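Local coordinates for protein transcriptional regulator (Pyrococcus horikoshii, PDB 1UDD) that is an all-helical member of the TenA family, named a transcriptional regulator, and assembles from four copies of the same chain, at residues Arg55-Ile60 with Thr131-Cys136; Tyr66-Glu71 with Arg179-Ser184. All coordinates share one frame; numbering follows the deposited sequence.

Interaction 1: Arg55-Ile60 with Thr131-Cys136; sequences RALAVI and TALLPC
With CG anti to its own carbonyl carbon (chi1 -51°) and CD1 continuing the chain away from CA, L133 sends both methyl branches from helix 126-146 into the face of helix 36-63 made by A56, L57 and I60. L57 has the same kind of first torsion (chi1 -76°), which swings its end closer to L133 than its CB direction alone would suggest. The two leucine side chains meet at a slant, and CD2 of L57 meets CD1 of L133 at 3.5 Å. The same CD1 of L133 also faces CD1 of I60, tip to tip, at 3.9 Å. The other branch, CD2 of L133, rests against CB of A56 at 4.1 Å. One side chain thus carries this side of a buried, wholly apolar contact between helix segments whose axes approach to 11.2 Å, with N-to-C directions 146° apart, so the helices run roughly antiparallel. Beyond L133, helix 126-146 is kinked, since the N atoms of P135 and C136 make no bond to the preceding turn. Around the contact, helix 68-79 packs on L57 and I60, helix 108-123 on I60 and A132, helix 190-213 on T131, A132, L134 and P135, and helix 169-183 on T131 and L134.

Interaction 2: Tyr66-Glu71 with Arg179-Ser184; sequences YPLMAE and RKIIDS
I181 and L68 meet near the ends of two helices of the all-helical TenA fold: L68 opens helix 68-79, and I181 lies in the last turn of helix 169-183. The packed part is a single methyl meeting, with CD1 of I181 3.6 Å from CD1 of L68 as the two side chains pass at an angle. L68 holds CG anti to its backbone N (chi1 175°), which carries CG and its methyls across toward I181. I181 instead has CG1 anti to its carbonyl carbon, and the chain stays extended to CD1, which points to the far helix. On the looser, solvent side lies the exposed E71, extended beyond CG and coming from the direction opposite to I181; its OE2 is 3.8 Å from CD1 of I181, a van der Waals approach of a carboxylate to a methyl. Helix 126-146 touches both partners, I126 on L68 and L130 on I181. A cis peptide bond precedes P67, just ahead of helix 68-79, and O of P67 accepts a hydrogen bond from the backbone N of E71. At the other helix end S184 leaves the helical conformation, and its OG donates to O of I181 at 3.1 Å, tilted 29° from the carbonyl plane.

Interactions 1 and 2 lie about 12 Å apart, centre to centre, on the same side of the chain's centre, the first buried and the second at the surface. Helices 36-63 and 68-79, consecutive in the chain, each supply one side of a contact. The two contacts touch through the back of 131-136: CD1 of I182 lies 3.7 Å from OG1 of T131 and equally far from CD2 of L134, while CG of R179 is 3.8 Å from CD1 of L134. Helix 126-146 therefore has L133 turned to 55-60 and L134 to 179-184. Both first segments also meet the second subunit: NH1 of R55 hydrogen-bonds to O of S62 and O of A64 of that subunit, and the ring of Y66 meets F47 of it edge-to-face.

Interaction 1: Arg55-Ile60 with Thr131-Cys136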
ATOM      1  N   ARG A  55      12.106   4.981   0.048  1.00 26.34           N
ATOM      2  CA  ARG A  55      10.879   4.196   0.172  1.00 23.82           C
ATOM      3  C   ARG A  55       9.661   5.019  -0.170  1.00 23.54           C
ATOM      4  O   ARG A  55       8.769   4.549  -0.878  1.00 25.17           O
ATOM      5  CB  ARG A  55      10.673   3.657   1.599  1.00 23.13           C
ATOM      6  CG  ARG A  55      11.540   2.482   1.972  1.00 26.40           C
ATOM      7  CD  ARG A  55      11.222   1.940   3.385  1.00 25.53           C
ATOM      8  NE  ARG A  55      12.385   1.210   3.865  1.00 27.31           N
ATOM      9  CZ  ARG A  55      12.752   0.031   3.391  1.00 27.70           C
ATOM     10  NH1 ARG A  55      12.022  -0.548   2.450  1.00 27.26           N
ATOM     11  NH2 ARG A  55      13.886  -0.527   3.800  1.00 33.92           N
ATOM     12  N   ALA A  56       9.606   6.245   0.347  1.00 21.01           N
ATOM     13  CA  ALA A  56       8.443   7.086   0.091  1.00 22.35           C
ATOM     14  C   ALA A  56       8.357   7.445  -1.396  1.00 21.36           C
ATOM     15  O   ALA A  56       7.267   7.436  -1.979  1.00 19.39           O
ATOM     16  CB  ALA A  56       8.485   8.353   0.975  1.00 19.26           C
ATOM     17  N   LEU A  57       9.501   7.734  -2.015  1.00 18.57           N
ATOM     18  CA  LEU A  57       9.491   8.059  -3.436  1.00 22.18           C
ATOM     19  C   LEU A  57       9.009   6.876  -4.257  1.00 23.52           C
ATOM     20  O   LEU A  57       8.285   7.058  -5.243  1.00 19.48           O
ATOM     21  CB  LEU A  57      10.879   8.480  -3.914  1.00 23.10           C
ATOM     22  CG  LEU A  57      11.254   9.910  -3.492  1.00 26.53           C
ATOM     23  CD1 LEU A  57      12.755  10.152  -3.701  1.00 28.27           C
ATOM     24  CD2 LEU A  57      10.420  10.900  -4.270  1.00 24.90           C
ATOM     25  N   ALA A  58       9.397   5.664  -3.846  1.00 22.55           N
ATOM     26  CA  ALA A  58       8.988   4.471  -4.576  1.00 23.63           C
ATOM     27  C   ALA A  58       7.455   4.335  -4.520  1.00 22.15           C
ATOM     28  O   ALA A  58       6.817   4.093  -5.537  1.00 24.15           O
ATOM     29  CB  ALA A  58       9.662   3.222  -3.987  1.00 16.49           C
ATOM     30  N   VAL A  59       6.866   4.486  -3.338  1.00 19.39           N
ATOM     31  CA  VAL A  59       5.407   4.379  -3.234  1.00 24.19           C
ATOM     32  C   VAL A  59       4.720   5.463  -4.087  1.00 23.17           C
ATOM     33  O   VAL A  59       3.792   5.175  -4.847  1.00 23.07           O
ATOM     34  CB  VAL A  59       4.929   4.501  -1.776  1.00 22.00           C
ATOM     35  CG1 VAL A  59       3.414   4.520  -1.737  1.00 21.92           C
ATOM     36  CG2 VAL A  59       5.475   3.342  -0.955  1.00 24.29           C
ATOM     37  N   ILE A  60       5.168   6.707  -3.972  1.00 23.01           N
ATOM     38  CA  ILE A  60       4.567   7.763  -4.785  1.00 24.28           C
ATOM     39  C   ILE A  60       4.671   7.378  -6.268  1.00 23.08           C
ATOM     40  O   ILE A  60       3.689   7.451  -7.019  1.00 24.05           O
ATOM     41  CB  ILE A  60       5.266   9.119  -4.568  1.00 23.38           C
ATOM     42  CG1 ILE A  60       5.052   9.586  -3.129  1.00 24.70           C
ATOM     43  CG2 ILE A  60       4.713  10.159  -5.560  1.00 23.03           C
ATOM     44  CD1 ILE A  60       5.741  10.889  -2.813  1.00 23.60           C
ATOM     45  N   THR A 131       4.161  16.603  -1.266  1.00 22.50           N
ATOM     46  CA  THR A 131       4.131  17.687  -0.292  1.00 22.46           C
ATOM     47  C   THR A 131       4.761  17.220   1.027  1.00 25.17           C
ATOM     48  O   THR A 131       5.340  18.021   1.770  1.00 23.07           O
ATOM     49  CB  THR A 131       2.676  18.180  -0.038  1.00 25.05           C
ATOM     50  OG1 THR A 131       2.122  18.656  -1.269  1.00 22.32           O
ATOM     51  CG2 THR A 131       2.649  19.341   0.993  1.00 20.97           C
ATOM     52  N   ALA A 132       4.670  15.927   1.322  1.00 25.16           N
ATOM     53  CA  ALA A 132       5.272  15.444   2.564  1.00 25.43           C
ATOM     54  C   ALA A 132       6.793  15.417   2.445  1.00 25.13           C
ATOM     55  O   ALA A 132       7.491  15.327   3.448  1.00 22.20           O
ATOM     56  CB  ALA A 132       4.758  14.076   2.910  1.00 23.25           C
ATOM     57  N   LEU A 133       7.296  15.513   1.217  1.00 23.46           N
ATOM     58  CA  LEU A 133       8.738  15.492   0.979  1.00 24.87           C
ATOM     59  C   LEU A 133       9.330  16.870   0.678  1.00 24.96           C
ATOM     60  O   LEU A 133      10.550  17.042   0.666  1.00 26.00           O
ATOM     61  CB  LEU A 133       9.060  14.573  -0.196  1.00 23.77           C
ATOM     62  CG  LEU A 133       8.490  13.155  -0.173  1.00 24.37           C
ATOM     63  CD1 LEU A 133       9.017  12.381  -1.400  1.00 23.09           C
ATOM     64  CD2 LEU A 133       8.880  12.453   1.124  1.00 23.17           C
ATOM     65  N   LEU A 134       8.470  17.850   0.433  1.00 26.33           N
ATOM     66  CA  LEU A 134       8.922  19.192   0.089  1.00 24.51           C
ATOM     67  C   LEU A 134       9.695  19.877   1.222  1.00 24.30           C
ATOM     68  O   LEU A 134      10.744  20.487   0.989  1.00 21.66           O
ATOM     69  CB  LEU A 134       7.723  20.033  -0.356  1.00 25.87           C
ATOM     70  CG  LEU A 134       8.040  21.346  -1.074  1.00 27.75           C
ATOM     71  CD1 LEU A 134       8.931  21.083  -2.306  1.00 29.51           C
ATOM     72  CD2 LEU A 134       6.744  21.991  -1.479  1.00 23.03           C
ATOM     73  N   PRO A 135       9.195  19.793   2.468  1.00 23.10           N
ATOM     74  CA  PRO A 135       9.981  20.458   3.513  1.00 19.91           C
ATOM     75  C   PRO A 135      11.415  19.928   3.452  1.00 20.78           C
ATOM     76  O   PRO A 135      12.371  20.687   3.584  1.00 21.66           O
ATOM     77  CB  PRO A 135       9.260  20.063   4.792  1.00 20.96           C
ATOM     78  CG  PRO A 135       7.797  19.951   4.322  1.00 22.62           C
ATOM     79  CD  PRO A 135       7.937  19.236   3.003  1.00 21.56           C
ATOM     80  N   CYS A 136      11.561  18.625   3.229  1.00 23.11           N
ATOM     81  CA  CYS A 136      12.898  18.026   3.130  1.00 24.93           C
ATOM     82  C   CYS A 136      13.744  18.697   2.055  1.00 24.53           C
ATOM     83  O   CYS A 136      14.720  19.385   2.355  1.00 24.92           O
ATOM     84  CB  CYS A 136      12.808  16.534   2.812  1.00 28.54           C
ATOM     85  SG  CYS A 136      14.354  15.860   2.122  1.00 30.12           S
TER

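Interaction 2: Tyr66-Glu71 with Arg179-Ser184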
ATOM      1  N   TYR A  66       2.312   7.906 -15.886  1.00 31.98           N
ATOM      2  CA  TYR A  66       3.521   8.074 -16.673  1.00 32.00           C
ATOM      3  C   TYR A  66       3.311   9.406 -17.403  1.00 31.37           C
ATOM      4  O   TYR A  66       2.183   9.744 -17.762  1.00 30.56           O
ATOM      5  CB  TYR A  66       3.657   6.926 -17.668  1.00 31.38           C
ATOM      6  CG  TYR A  66       4.860   7.038 -18.567  1.00 33.14           C
ATOM      7  CD1 TYR A  66       4.773   7.690 -19.796  1.00 32.87           C
ATOM      8  CD2 TYR A  66       6.104   6.557 -18.159  1.00 33.13           C
ATOM      9  CE1 TYR A  66       5.898   7.870 -20.595  1.00 33.09           C
ATOM     10  CE2 TYR A  66       7.241   6.733 -18.950  1.00 33.27           C
ATOM     11  CZ  TYR A  66       7.125   7.393 -20.168  1.00 33.82           C
ATOM     12  OH  TYR A  66       8.229   7.584 -20.961  1.00 33.74           O
ATOM     13  N   PRO A  67       4.379  10.181 -17.636  1.00 30.09           N
ATOM     14  CA  PRO A  67       5.801  10.004 -17.318  1.00 29.98           C
ATOM     15  C   PRO A  67       6.251  10.452 -15.928  1.00 29.73           C
ATOM     16  O   PRO A  67       7.423  10.288 -15.586  1.00 31.25           O
ATOM     17  CB  PRO A  67       6.483  10.830 -18.397  1.00 29.97           C
ATOM     18  CG  PRO A  67       5.587  12.037 -18.440  1.00 27.07           C
ATOM     19  CD  PRO A  67       4.200  11.372 -18.493  1.00 32.83           C
ATOM     20  N   LEU A  68       5.358  11.041 -15.137  1.00 27.85           N
ATOM     21  CA  LEU A  68       5.759  11.489 -13.809  1.00 30.66           C
ATOM     22  C   LEU A  68       6.326  10.322 -12.994  1.00 32.39           C
ATOM     23  O   LEU A  68       7.281  10.484 -12.229  1.00 28.95           O
ATOM     24  CB  LEU A  68       4.582  12.126 -13.059  1.00 31.12           C
ATOM     25  CG  LEU A  68       4.879  12.531 -11.604  1.00 35.36           C
ATOM     26  CD1 LEU A  68       6.147  13.372 -11.537  1.00 32.81           C
ATOM     27  CD2 LEU A  68       3.710  13.317 -11.043  1.00 34.06           C
ATOM     28  N   MET A  69       5.737   9.146 -13.169  1.00 29.24           N
ATOM     29  CA  MET A  69       6.196   7.952 -12.465  1.00 34.56           C
ATOM     30  C   MET A  69       7.677   7.681 -12.770  1.00 33.52           C
ATOM     31  O   MET A  69       8.448   7.294 -11.887  1.00 34.39           O
ATOM     32  CB  MET A  69       5.370   6.742 -12.901  1.00 34.97           C
ATOM     33  CG  MET A  69       5.925   5.430 -12.411  1.00 43.34           C
ATOM     34  SD  MET A  69       5.688   4.148 -13.653  1.00 46.10           S
ATOM     35  CE  MET A  69       3.928   3.887 -13.445  1.00 47.96           C
ATOM     36  N   ALA A  70       8.065   7.874 -14.022  1.00 29.72           N
ATOM     37  CA  ALA A  70       9.449   7.640 -14.419  1.00 33.51           C
ATOM     38  C   ALA A  70      10.370   8.685 -13.793  1.00 32.12           C
ATOM     39  O   ALA A  70      11.468   8.361 -13.342  1.00 32.37           O
ATOM     40  CB  ALA A  70       9.575   7.664 -15.947  1.00 32.36           C
ATOM     41  N   GLU A  71       9.907   9.934 -13.770  1.00 31.82           N
ATOM     42  CA  GLU A  71      10.655  11.049 -13.195  1.00 29.37           C
ATOM     43  C   GLU A  71      10.881  10.768 -11.715  1.00 29.43           C
ATOM     44  O   GLU A  71      11.950  11.030 -11.173  1.00 30.27           O
ATOM     45  CB  GLU A  71       9.856  12.354 -13.362  1.00 33.41           C
ATOM     46  CG  GLU A  71      10.639  13.624 -13.077  1.00 35.24           C
ATOM     47  CD  GLU A  71       9.790  14.892 -13.191  1.00 41.71           C
ATOM     48  OE1 GLU A  71       8.886  14.936 -14.055  1.00 38.84           O
ATOM     49  OE2 GLU A  71      10.042  15.853 -12.424  1.00 43.25           O
ATOM     50  N   ARG A 179       8.251  21.756  -6.782  1.00 24.93           N
ATOM     51  CA  ARG A 179       7.256  22.779  -6.490  1.00 25.78           C
ATOM     52  C   ARG A 179       6.322  23.019  -7.672  1.00 26.11           C
ATOM     53  O   ARG A 179       5.137  23.306  -7.482  1.00 23.29           O
ATOM     54  CB  ARG A 179       7.931  24.090  -6.066  1.00 26.94           C
ATOM     55  CG  ARG A 179       8.543  24.015  -4.667  1.00 26.45           C
ATOM     56  CD  ARG A 179       8.663  25.367  -3.965  1.00 33.02           C
ATOM     57  NE  ARG A 179       9.956  26.013  -4.197  1.00 36.99           N
ATOM     58  CZ  ARG A 179      10.325  26.501  -5.367  1.00 34.77           C
ATOM     59  NH1 ARG A 179       9.486  26.414  -6.384  1.00 39.12           N
ATOM     60  NH2 ARG A 179      11.529  27.035  -5.535  1.00 33.17           N
ATOM     61  N   LYS A 180       6.846  22.882  -8.890  1.00 27.42           N
ATOM     62  CA  LYS A 180       6.035  23.089 -10.078  1.00 28.72           C
ATOM     63  C   LYS A 180       4.966  22.013 -10.163  1.00 28.60           C
ATOM     64  O   LYS A 180       3.812  22.288 -10.489  1.00 26.88           O
ATOM     65  CB  LYS A 180       6.896  23.065 -11.339  1.00 34.10           C
ATOM     66  CG  LYS A 180       6.073  23.081 -12.624  1.00 41.48           C
ATOM     67  CD  LYS A 180       6.978  23.146 -13.853  1.00 49.09           C
ATOM     68  CE  LYS A 180       6.178  23.284 -15.144  1.00 51.72           C
ATOM     69  NZ  LYS A 180       7.076  23.565 -16.302  1.00 52.87           N
ATOM     70  N   ILE A 181       5.351  20.779  -9.871  1.00 25.23           N
ATOM     71  CA  ILE A 181       4.393  19.707  -9.902  1.00 26.17           C
ATOM     72  C   ILE A 181       3.290  19.971  -8.880  1.00 24.44           C
ATOM     73  O   ILE A 181       2.107  19.918  -9.208  1.00 26.54           O
ATOM     74  CB  ILE A 181       5.066  18.366  -9.632  1.00 26.17           C
ATOM     75  CG1 ILE A 181       5.968  18.018 -10.827  1.00 27.70           C
ATOM     76  CG2 ILE A 181       3.994  17.296  -9.412  1.00 26.01           C
ATOM     77  CD1 ILE A 181       6.886  16.822 -10.604  1.00 28.61           C
ATOM     78  N   ILE A 182       3.665  20.280  -7.651  1.00 22.27           N
ATOM     79  CA  ILE A 182       2.653  20.554  -6.640  1.00 27.13           C
ATOM     80  C   ILE A 182       1.808  21.782  -7.036  1.00 29.08           C
ATOM     81  O   ILE A 182       0.585  21.774  -6.902  1.00 26.79           O
ATOM     82  CB  ILE A 182       3.309  20.782  -5.251  1.00 26.72           C
ATOM     83  CG1 ILE A 182       3.892  19.462  -4.744  1.00 24.65           C
ATOM     84  CG2 ILE A 182       2.287  21.360  -4.261  1.00 25.61           C
ATOM     85  CD1 ILE A 182       4.822  19.623  -3.561  1.00 24.52           C
ATOM     86  N   ASP A 183       2.451  22.818  -7.567  1.00 29.00           N
ATOM     87  CA  ASP A 183       1.714  24.030  -7.928  1.00 31.82           C
ATOM     88  C   ASP A 183       0.796  23.946  -9.136  1.00 31.10           C
ATOM     89  O   ASP A 183      -0.103  24.764  -9.270  1.00 27.76           O
ATOM     90  CB  ASP A 183       2.672  25.216  -8.099  1.00 30.17           C
ATOM     91  CG  ASP A 183       3.197  25.724  -6.770  1.00 29.49           C
ATOM     92  OD1 ASP A 183       2.388  25.815  -5.821  1.00 29.97           O
ATOM     93  OD2 ASP A 183       4.404  26.040  -6.669  1.00 28.00           O
ATOM     94  N   SER A 184       1.006  22.963 -10.004  1.00 32.31           N
ATOM     95  CA  SER A 184       0.157  22.827 -11.189  1.00 34.05           C
ATOM     96  C   SER A 184      -1.069  21.975 -10.884  1.00 35.62           C
ATOM     97  O   SER A 184      -1.838  21.642 -11.779  1.00 34.24           O
ATOM     98  CB  SER A 184       0.943  22.198 -12.345  1.00 36.95           C
ATOM     99  OG  SER A 184       1.252  20.835 -12.081  1.00 41.60           O
TER